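Local coordinates for NDP-rhamnosyltransferase (Saccharopolyspora spinosa, PDB 3UYK), which belongs to the GT-B glycosyltransferases, with two Rossmann-like domains, each built round a parallel beta sheet, and assembles as a dimer, at residues Thr301-Gly306 / Ile364-Glu369; Pro308-Pro313 / Ile332-Glu337; Glu31-Ala36 / Thr50-Arg55. All coordinates share one frame; numbering follows the deposited sequence.

How the contacts relate
Contacts 1 and 2 are neighbours in the C-terminal domain, their centres about 18 Å apart. Helix 296-304, which carries one side of contact 1, leads through a short turn into strand 309-311 of contact 2, and the side chains of T303 and Q309 meet; along the chain both segments of contact 2 fall between the two of contact 1. Contact 3 belongs to the N-terminal domain, across the centre of the chain: its centre lies about 32 Å from that of contact 1 and about 35 Å from that of contact 2, with nearest atoms about 19 and 25 Å apart. A bound magnesium ion lies about 12 Å from the L366 side chain of contact 1.

Contact 1 of 3, residues Thr301-Gly306 / Ile364-Glu369; sequences TATRLG and IKLSDE
S367 reaches from helix 358-371 to the last turn of helix 296-304 and joins the two with one hydrogen bond. S367 CB rests 3.3 Å from T303 O and almost as near to R304 O. Beyond CB, the hydroxyl stands opposite the backbone N (chi1 179°), a turn that aims it at the facing helix end: S367 OG donates to R304 O over 2.6 Å. The approach is bent, with a C=O...OG angle of 123°, and OG is tilted out of the carbonyl plane. The R304 chain bends at chi2 and brings NH1 to 3.8 Å from S367 OG, where the hydroxyl lies oblique to the guanidinium; R304 also packs on I370 and T371 of the facing helix. Next to this polar link, the T303 methyl CG2 presses on L366 CB at 3.5 Å, the two side chains crossing at a slant, while T303 OG1 is turned back to bond A299 O in its own helix. At the far end G306 CA lies against I364 CG1, 4.0 Å away. G306 N bonds T303 O at 2.9 Å, one of two bonds back into the last turn which, with positive phi (73°), make a Schellman motif, a common way for a helix to end at a glycine; here the ended turn packs on another helix of a Rossmann-like domain, and a serine hydroxyl takes up one of its last carbonyls.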
loop_
_atom_site.group_PDB
_atom_site.type_symbol
_atom_site.label_atom_id
_atom_site.label_comp_id
_atom_site.label_asym_id
_atom_site.label_seq_id
_atom_site.Cartn_x
_atom_site.Cartn_y
_atom_site.Cartn_z
ATOM N N THR A 301 -16.882 1.493 6.360
ATOM C CA THR A 301 -16.873 2.261 5.148
ATOM C C THR A 301 -18.257 2.860 4.888
ATOM O O THR A 301 -18.385 4.020 4.565
ATOM C CB THR A 301 -16.428 1.380 3.962
ATOM O OG1 THR A 301 -15.036 1.021 4.181
ATOM C CG2 THR A 301 -16.584 2.061 2.632
ATOM N N ALA A 302 -19.300 2.047 5.055
ATOM C CA ALA A 302 -20.639 2.552 4.883
ATOM C C ALA A 302 -20.903 3.665 5.891
ATOM O O ALA A 302 -21.411 4.727 5.499
ATOM C CB ALA A 302 -21.649 1.396 5.151
ATOM N N THR A 303 -20.514 3.407 7.125
ATOM C CA THR A 303 -20.752 4.397 8.216
ATOM C C THR A 303 -20.032 5.712 7.893
ATOM O O THR A 303 -20.678 6.806 7.935
ATOM C CB THR A 303 -20.347 3.858 9.568
ATOM O OG1 THR A 303 -21.218 2.761 9.854
ATOM C CG2 THR A 303 -20.667 4.958 10.634
ATOM N N ARG A 304 -18.764 5.619 7.510
ATOM C CA ARG A 304 -17.933 6.810 7.188
ATOM C C ARG A 304 -18.595 7.600 6.072
ATOM O O ARG A 304 -18.590 8.874 6.036
ATOM C CB ARG A 304 -16.471 6.376 6.888
ATOM C CG ARG A 304 -15.613 7.475 6.255
ATOM C CD ARG A 304 -15.301 8.616 7.211
ATOM N NE ARG A 304 -14.531 9.694 6.485
ATOM C CZ ARG A 304 -15.042 10.681 5.721
ATOM N NH1 ARG A 304 -16.359 10.836 5.522
ATOM N NH2 ARG A 304 -14.202 11.560 5.133
ATOM N N LEU A 305 -19.215 6.886 5.121
ATOM C CA LEU A 305 -19.861 7.512 3.988
ATOM C C LEU A 305 -21.347 7.938 4.236
ATOM O O LEU A 305 -22.009 8.466 3.346
ATOM C CB LEU A 305 -19.694 6.529 2.764
ATOM C CG LEU A 305 -18.286 6.397 2.176
ATOM C CD1 LEU A 305 -18.384 5.338 1.041
ATOM C CD2 LEU A 305 -17.792 7.791 1.742
ATOM N N GLY A 306 -21.893 7.700 5.451
ATOM C CA GLY A 306 -23.247 8.066 5.827
ATOM C C GLY A 306 -24.299 7.182 5.162
ATOM O O GLY A 306 -25.411 7.626 4.958
ATOM N N ILE A 364 -24.956 9.707 9.177
ATOM C CA ILE A 364 -24.032 10.792 9.056
ATOM C C ILE A 364 -23.611 11.258 10.483
ATOM O O ILE A 364 -22.434 11.693 10.671
ATOM C CB ILE A 364 -24.720 11.953 8.270
ATOM C CG1 ILE A 364 -24.819 11.584 6.785
ATOM C CG2 ILE A 364 -23.913 13.271 8.413
ATOM C CD1 ILE A 364 -25.663 12.496 5.864
ATOM N N LYS A 365 -24.505 11.209 11.459
ATOM C CA LYS A 365 -24.032 11.587 12.866
ATOM C C LYS A 365 -22.856 10.714 13.305
ATOM O O LYS A 365 -21.869 11.183 13.882
ATOM C CB LYS A 365 -25.153 11.525 13.923
ATOM C CG LYS A 365 -26.290 12.530 13.590
ATOM C CD LYS A 365 -25.787 13.912 13.995
ATOM C CE LYS A 365 -26.612 15.104 13.481
ATOM N NZ LYS A 365 -26.065 15.986 14.554
ATOM N N LEU A 366 -22.895 9.430 12.942
ATOM C CA LEU A 366 -21.814 8.518 13.325
ATOM C C LEU A 366 -20.573 8.881 12.467
ATOM O O LEU A 366 -19.416 8.776 12.945
ATOM C CB LEU A 366 -22.264 7.071 12.939
ATOM C CG LEU A 366 -23.337 6.529 13.993
ATOM C CD1 LEU A 366 -23.753 5.182 13.391
ATOM C CD2 LEU A 366 -22.853 6.322 15.424
ATOM N N SER A 367 -20.825 9.170 11.178
ATOM C CA SER A 367 -19.694 9.602 10.295
ATOM C C SER A 367 -18.969 10.779 10.951
ATOM O O SER A 367 -17.756 10.862 10.961
ATOM C CB SER A 367 -20.166 9.941 8.884
ATOM O OG SER A 367 -19.015 10.360 8.156
ATOM N N ASP A 368 -19.733 11.657 11.545
ATOM C CA ASP A 368 -19.055 12.806 12.268
ATOM C C ASP A 368 -18.187 12.421 13.463
ATOM O O ASP A 368 -17.177 13.105 13.733
ATOM C CB ASP A 368 -20.051 13.882 12.678
ATOM C CG ASP A 368 -20.747 14.555 11.457
ATOM O OD1 ASP A 368 -20.338 14.385 10.278
ATOM O OD2 ASP A 368 -21.777 15.273 11.646
ATOM N N GLU A 369 -18.588 11.376 14.189
ATOM C CA GLU A 369 -17.745 10.827 15.255
ATOM C C GLU A 369 -16.437 10.350 14.672
ATOM O O GLU A 369 -15.426 10.406 15.342
ATOM C CB GLU A 369 -18.437 9.646 15.908
ATOM C CG GLU A 369 -19.595 10.150 16.748
ATOM C CD GLU A 369 -20.119 8.978 17.641
ATOM O OE1 GLU A 369 -19.422 8.470 18.499
ATOM O OE2 GLU A 369 -21.218 8.488 17.329
#

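Contact 2 of 3, residues Pro308-Pro313 / Ile332-Glu337; sequences PQLVLP and ICLPDE
L310 sends one methyl, CD1, into the hollow between I332 and L334 on the neighbouring strand. Its trans chi1 (-179°) extends CG beside its own carbonyl carbon, and from there L310 CD1 comes to 3.8 Å from I332 CB and 3.9 Å from L334 CG, and also touches I332 O. L312 follows on the same face, its CG 4.4 Å from L334 CD1, so that both leucines meet the L334 side chain, L310 at CG and L312 at CD1. F346 and I350 of helix 343-354 close over L310, and F346 reaches L312 as well. The other face carries V311 and C333, both touching A322 of helix 318-327; beside them the P313 ring edges up to the sulfur, CG 4.2 Å from C333 SG. Beneath this relief the parallel ladder pairs L310 with I332 and V311 with C333. V311 N binds I332 O at 2.9 Å and L334 N binds V311 O at 3.0 Å, both donors lying nearly along the C=O axis; I332 N probably also bonds Q309 O, whose position is less certain. I332 O is approached a second time by the CA-H of L310. The next rung would use the nitrogen of residue 313, but proline has no N-H, and P313 CD stands 3.4 Å from L334 O in its place. Q340 NE2 bonds both L334 O and P313 O instead. Strands 309-311 and 331-333, joined through helix 318-327, form a beta-alpha-beta unit at the end of the sheet. Its chemistry divides cleanly: main-chain bonds set the register, apolar groups fill both faces, and the proline ends the ladder while a glutamine side chain takes over the carbonyls left there.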
loop_
_atom_site.group_PDB
_atom_site.type_symbol
_atom_site.label_atom_id
_atom_site.label_comp_id
_atom_site.label_asym_id
_atom_site.label_seq_id
_atom_site.Cartn_x
_atom_site.Cartn_y
_atom_site.Cartn_z
ATOM N N PRO A 308 -26.673 3.940 5.570
ATOM C CA PRO A 308 -27.216 3.080 6.612
ATOM C C PRO A 308 -27.108 1.592 6.244
ATOM O O PRO A 308 -26.923 1.231 5.035
ATOM C CB PRO A 308 -28.679 3.495 6.723
ATOM C CG PRO A 308 -29.021 4.094 5.426
ATOM C CD PRO A 308 -27.727 4.735 4.912
ATOM N N GLN A 309 -27.256 0.726 7.245
ATOM C CA GLN A 309 -26.967 -0.687 6.981
ATOM C C GLN A 309 -28.063 -1.548 7.586
ATOM O O GLN A 309 -28.675 -1.198 8.617
ATOM C CB GLN A 309 -25.628 -1.126 7.602
ATOM C CG GLN A 309 -24.391 -0.389 7.043
ATOM C CD GLN A 309 -23.621 0.264 8.214
ATOM O OE1 GLN A 309 -23.512 1.570 8.315
ATOM N NE2 GLN A 309 -23.100 -0.551 9.068
ATOM N N LEU A 310 -28.315 -2.659 6.890
ATOM C CA LEU A 310 -29.164 -3.660 7.423
ATOM C C LEU A 310 -28.189 -4.794 7.776
ATOM O O LEU A 310 -27.540 -5.360 6.857
ATOM C CB LEU A 310 -30.089 -4.177 6.282
ATOM C CG LEU A 310 -31.117 -5.253 6.663
ATOM C CD1 LEU A 310 -31.846 -5.218 7.980
ATOM C CD2 LEU A 310 -32.234 -5.203 5.599
ATOM N N VAL A 311 -28.092 -5.142 9.043
ATOM C CA VAL A 311 -26.999 -6.012 9.514
ATOM C C VAL A 311 -27.560 -7.409 9.869
ATOM O O VAL A 311 -28.592 -7.525 10.543
ATOM C CB VAL A 311 -26.196 -5.396 10.704
ATOM C CG1 VAL A 311 -24.859 -6.211 10.867
ATOM C CG2 VAL A 311 -25.884 -3.927 10.326
ATOM N N LEU A 312 -26.916 -8.465 9.373
ATOM C CA LEU A 312 -27.294 -9.816 9.682
ATOM C C LEU A 312 -26.107 -10.399 10.455
ATOM O O LEU A 312 -25.313 -11.144 9.929
ATOM C CB LEU A 312 -27.515 -10.612 8.359
ATOM C CG LEU A 312 -28.761 -10.303 7.525
ATOM C CD1 LEU A 312 -28.654 -8.939 6.841
ATOM C CD2 LEU A 312 -28.780 -11.426 6.449
ATOM N N PRO A 313 -25.975 -10.075 11.754
ATOM C CA PRO A 313 -24.775 -10.531 12.461
ATOM C C PRO A 313 -24.711 -12.068 12.560
ATOM O O PRO A 313 -25.769 -12.750 12.612
ATOM C CB PRO A 313 -25.002 -10.019 13.903
ATOM C CG PRO A 313 -26.567 -9.838 14.021
ATOM C CD PRO A 313 -26.913 -9.308 12.625
ATOM N N ILE A 332 -30.789 -1.228 10.571
ATOM C CA ILE A 332 -31.688 -2.212 11.298
ATOM C C ILE A 332 -30.907 -3.453 11.522
ATOM O O ILE A 332 -30.100 -3.867 10.666
ATOM C CB ILE A 332 -32.918 -2.513 10.422
ATOM C CG1 ILE A 332 -33.772 -1.187 10.324
ATOM C CG2 ILE A 332 -33.776 -3.623 11.048
ATOM C CD1 ILE A 332 -35.029 -1.290 9.462
ATOM N N CYS A 333 -31.156 -4.101 12.660
ATOM C CA CYS A 333 -30.475 -5.358 12.968
ATOM C C CYS A 333 -31.474 -6.543 12.829
ATOM O O CYS A 333 -32.624 -6.413 13.330
ATOM C CB CYS A 333 -29.973 -5.306 14.428
ATOM S SG CYS A 333 -29.402 -6.949 15.011
ATOM N N LEU A 334 -31.142 -7.568 12.059
ATOM C CA LEU A 334 -31.896 -8.855 12.190
ATOM C C LEU A 334 -31.118 -9.841 13.088
ATOM O O LEU A 334 -30.114 -10.350 12.697
ATOM C CB LEU A 334 -32.099 -9.480 10.772
ATOM C CG LEU A 334 -32.826 -8.557 9.787
ATOM C CD1 LEU A 334 -32.932 -9.219 8.412
ATOM C CD2 LEU A 334 -34.212 -8.165 10.295
ATOM N N PRO A 335 -31.571 -10.027 14.338
ATOM C CA PRO A 335 -30.547 -10.369 15.365
ATOM C C PRO A 335 -30.231 -11.866 15.485
ATOM O O PRO A 335 -29.310 -12.219 16.173
ATOM C CB PRO A 335 -31.184 -9.910 16.665
ATOM C CG PRO A 335 -32.666 -9.932 16.431
ATOM C CD PRO A 335 -32.777 -9.426 14.983
ATOM N N ASP A 336 -31.017 -12.686 14.836
ATOM C CA ASP A 336 -30.892 -14.159 15.043
ATOM C C ASP A 336 -31.480 -14.845 13.776
ATOM O O ASP A 336 -31.876 -14.171 12.802
ATOM C CB ASP A 336 -31.594 -14.602 16.322
ATOM C CG ASP A 336 -33.036 -14.124 16.377
ATOM O OD1 ASP A 336 -33.664 -13.971 15.330
ATOM O OD2 ASP A 336 -33.549 -13.979 17.485
ATOM N N GLU A 337 -31.467 -16.189 13.762
ATOM C CA GLU A 337 -31.761 -16.872 12.530
ATOM C C GLU A 337 -33.265 -16.750 12.212
ATOM O O GLU A 337 -33.597 -16.665 11.044
ATOM C CB GLU A 337 -31.359 -18.353 12.642
ATOM C CG GLU A 337 -31.444 -19.003 11.271
ATOM C CD GLU A 337 -31.437 -20.519 11.302
ATOM O OE1 GLU A 337 -31.970 -21.077 12.268
ATOM O OE2 GLU A 337 -30.835 -21.108 10.373
#

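Contact 3 of 3, residues Glu31-Ala36 / Thr50-Arg55; sequences EVLIAA and TTAGIR
L33 brings its branched end over the backbone of strand 50-53. Of its two methyls, L33 CD1 comes to 3.5 Å from T51 O, while L33 CD2 meets A52 CB at 4.0 Å. Farther along, the A35 methyl CB lies 4.1 Å from I54 CG1 on this face. On the reverse face A36 CB meets T51 CG2 at 3.9 Å, methyl against methyl, and T51 OG1 turns to H45 for its hydrogen bond. The strands run parallel with a 40° twist between their axes. I34 N to T50 O is nearly straight (175° at the hydrogen), and I34 O accepts A52 N. A36 N then bonds A52 O at 2.9 Å, and I54 N reaches A36 O from above the carbonyl plane, well off its lone pairs. Before the ladder begins, two waters bridge V32 to T50: both donate to V32 O, one also bonding T50 OG1 at 2.7 Å and the other accepting from T50 N. The L33, A35, A52 and I54 face is covered by W113, Y106 and L109 of helix 82-113. Helix 19-27 covers V32 and I34, whereas A36 and T51 lie under helix 38-46, the crossover of this beta-alpha-beta unit. Strand 3-7 flanks the inner side; beyond the outermost strand, T50 and T51 pair with a parallel strand of the second subunit, which carries the sheet across the dimer interface.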
loop_
_atom_site.group_PDB
_atom_site.type_symbol
_atom_site.label_atom_id
_atom_site.label_comp_id
_atom_site.label_asym_id
_atom_site.label_seq_id
_atom_site.Cartn_x
_atom_site.Cartn_y
_atom_site.Cartn_z
ATOM N N GLU A 31 9.953 1.971 9.119
ATOM C CA GLU A 31 9.964 0.667 8.457
ATOM C C GLU A 31 8.917 -0.217 9.130
ATOM O O GLU A 31 8.765 -0.164 10.368
ATOM C CB GLU A 31 11.334 0.046 8.666
ATOM C CG GLU A 31 12.459 0.763 7.910
ATOM C CD GLU A 31 13.696 -0.060 8.112
ATOM O OE1 GLU A 31 14.496 0.296 8.989
ATOM O OE2 GLU A 31 13.727 -1.164 7.515
ATOM N N VAL A 32 8.189 -0.963 8.290
ATOM C CA VAL A 32 7.026 -1.816 8.712
ATOM C C VAL A 32 7.216 -3.218 8.117
ATOM O O VAL A 32 7.554 -3.347 6.916
ATOM C CB VAL A 32 5.741 -1.217 8.227
ATOM C CG1 VAL A 32 4.565 -2.142 8.558
ATOM C CG2 VAL A 32 5.561 0.197 8.847
ATOM N N LEU A 33 7.028 -4.238 8.945
ATOM C CA LEU A 33 7.149 -5.628 8.476
ATOM C C LEU A 33 5.964 -6.364 9.123
ATOM O O LEU A 33 5.710 -6.168 10.346
ATOM C CB LEU A 33 8.501 -6.172 8.947
ATOM C CG LEU A 33 8.718 -7.642 8.542
ATOM C CD1 LEU A 33 8.918 -7.733 7.031
ATOM C CD2 LEU A 33 9.988 -8.109 9.246
ATOM N N ILE A 34 5.171 -7.084 8.309
ATOM C CA ILE A 34 4.015 -7.828 8.764
ATOM C C ILE A 34 4.391 -9.300 9.071
ATOM O O ILE A 34 4.820 -9.995 8.148
ATOM C CB ILE A 34 2.890 -7.868 7.693
ATOM C CG1 ILE A 34 2.487 -6.482 7.110
ATOM C CG2 ILE A 34 1.635 -8.597 8.234
ATOM C CD1 ILE A 34 2.273 -5.426 8.161
ATOM N N ALA A 35 4.262 -9.737 10.321
ATOM C CA ALA A 35 4.459 -11.217 10.660
ATOM C C ALA A 35 3.228 -11.964 10.092
ATOM O O ALA A 35 2.081 -11.764 10.504
ATOM C CB ALA A 35 4.611 -11.472 12.174
ATOM N N ALA A 36 3.445 -12.802 9.082
ATOM C CA ALA A 36 2.290 -13.289 8.315
ATOM C C ALA A 36 2.380 -14.839 8.111
ATOM O O ALA A 36 3.292 -15.329 7.443
ATOM C CB ALA A 36 2.248 -12.565 6.918
ATOM N N THR A 50 5.468 -5.507 3.128
ATOM C CA THR A 50 6.382 -6.646 3.154
ATOM C C THR A 50 6.134 -7.565 4.362
ATOM O O THR A 50 5.697 -7.071 5.401
ATOM C CB THR A 50 7.878 -6.209 3.095
ATOM O OG1 THR A 50 8.145 -5.260 4.125
ATOM C CG2 THR A 50 8.150 -5.518 1.753
ATOM N N THR A 51 6.526 -8.824 4.220
ATOM C CA THR A 51 6.149 -9.859 5.226
ATOM C C THR A 51 7.357 -10.613 5.799
ATOM O O THR A 51 8.444 -10.660 5.236
ATOM C CB THR A 51 5.201 -10.899 4.642
ATOM O OG1 THR A 51 5.883 -11.601 3.559
ATOM C CG2 THR A 51 3.869 -10.217 4.230
ATOM N N ALA A 52 7.195 -11.143 6.973
ATOM C CA ALA A 52 8.094 -12.201 7.378
ATOM C C ALA A 52 7.214 -13.427 7.546
ATOM O O ALA A 52 6.132 -13.378 8.190
ATOM C CB ALA A 52 8.768 -11.837 8.697
ATOM N N GLY A 53 7.688 -14.544 6.984
ATOM C CA GLY A 53 6.868 -15.735 6.954
ATOM C C GLY A 53 6.810 -16.404 8.316
ATOM O O GLY A 53 7.829 -16.542 9.039
ATOM N N ILE A 54 5.606 -16.803 8.688
ATOM C CA ILE A 54 5.385 -17.558 9.921
ATOM C C ILE A 54 4.706 -18.838 9.479
ATOM O O ILE A 54 3.760 -18.786 8.673
ATOM C CB ILE A 54 4.361 -16.789 10.853
ATOM C CG1 ILE A 54 4.937 -15.425 11.313
ATOM C CG2 ILE A 54 3.822 -17.693 12.004
ATOM C CD1 ILE A 54 6.169 -15.427 12.231
ATOM N N ARG A 55 5.205 -19.962 9.995
ATOM C CA ARG A 55 4.458 -21.243 10.080
ATOM C C ARG A 55 5.415 -22.421 10.275
ATOM O O ARG A 55 5.565 -23.264 9.394
ATOM C CB ARG A 55 3.559 -21.458 8.872
ATOM C CG ARG A 55 2.222 -22.135 9.151
ATOM C CD ARG A 55 1.817 -22.026 10.604
ATOM N NE ARG A 55 0.372 -21.817 10.702
ATOM C CZ ARG A 55 -0.183 -20.662 11.081
ATOM N NH1 ARG A 55 0.595 -19.630 11.419
ATOM N NH2 ARG A 55 -1.511 -20.529 11.133
HETATM O O HOH W 1 9.894 -4.064 5.750
HETATM O O HOH W 2 6.025 -3.265 4.767
#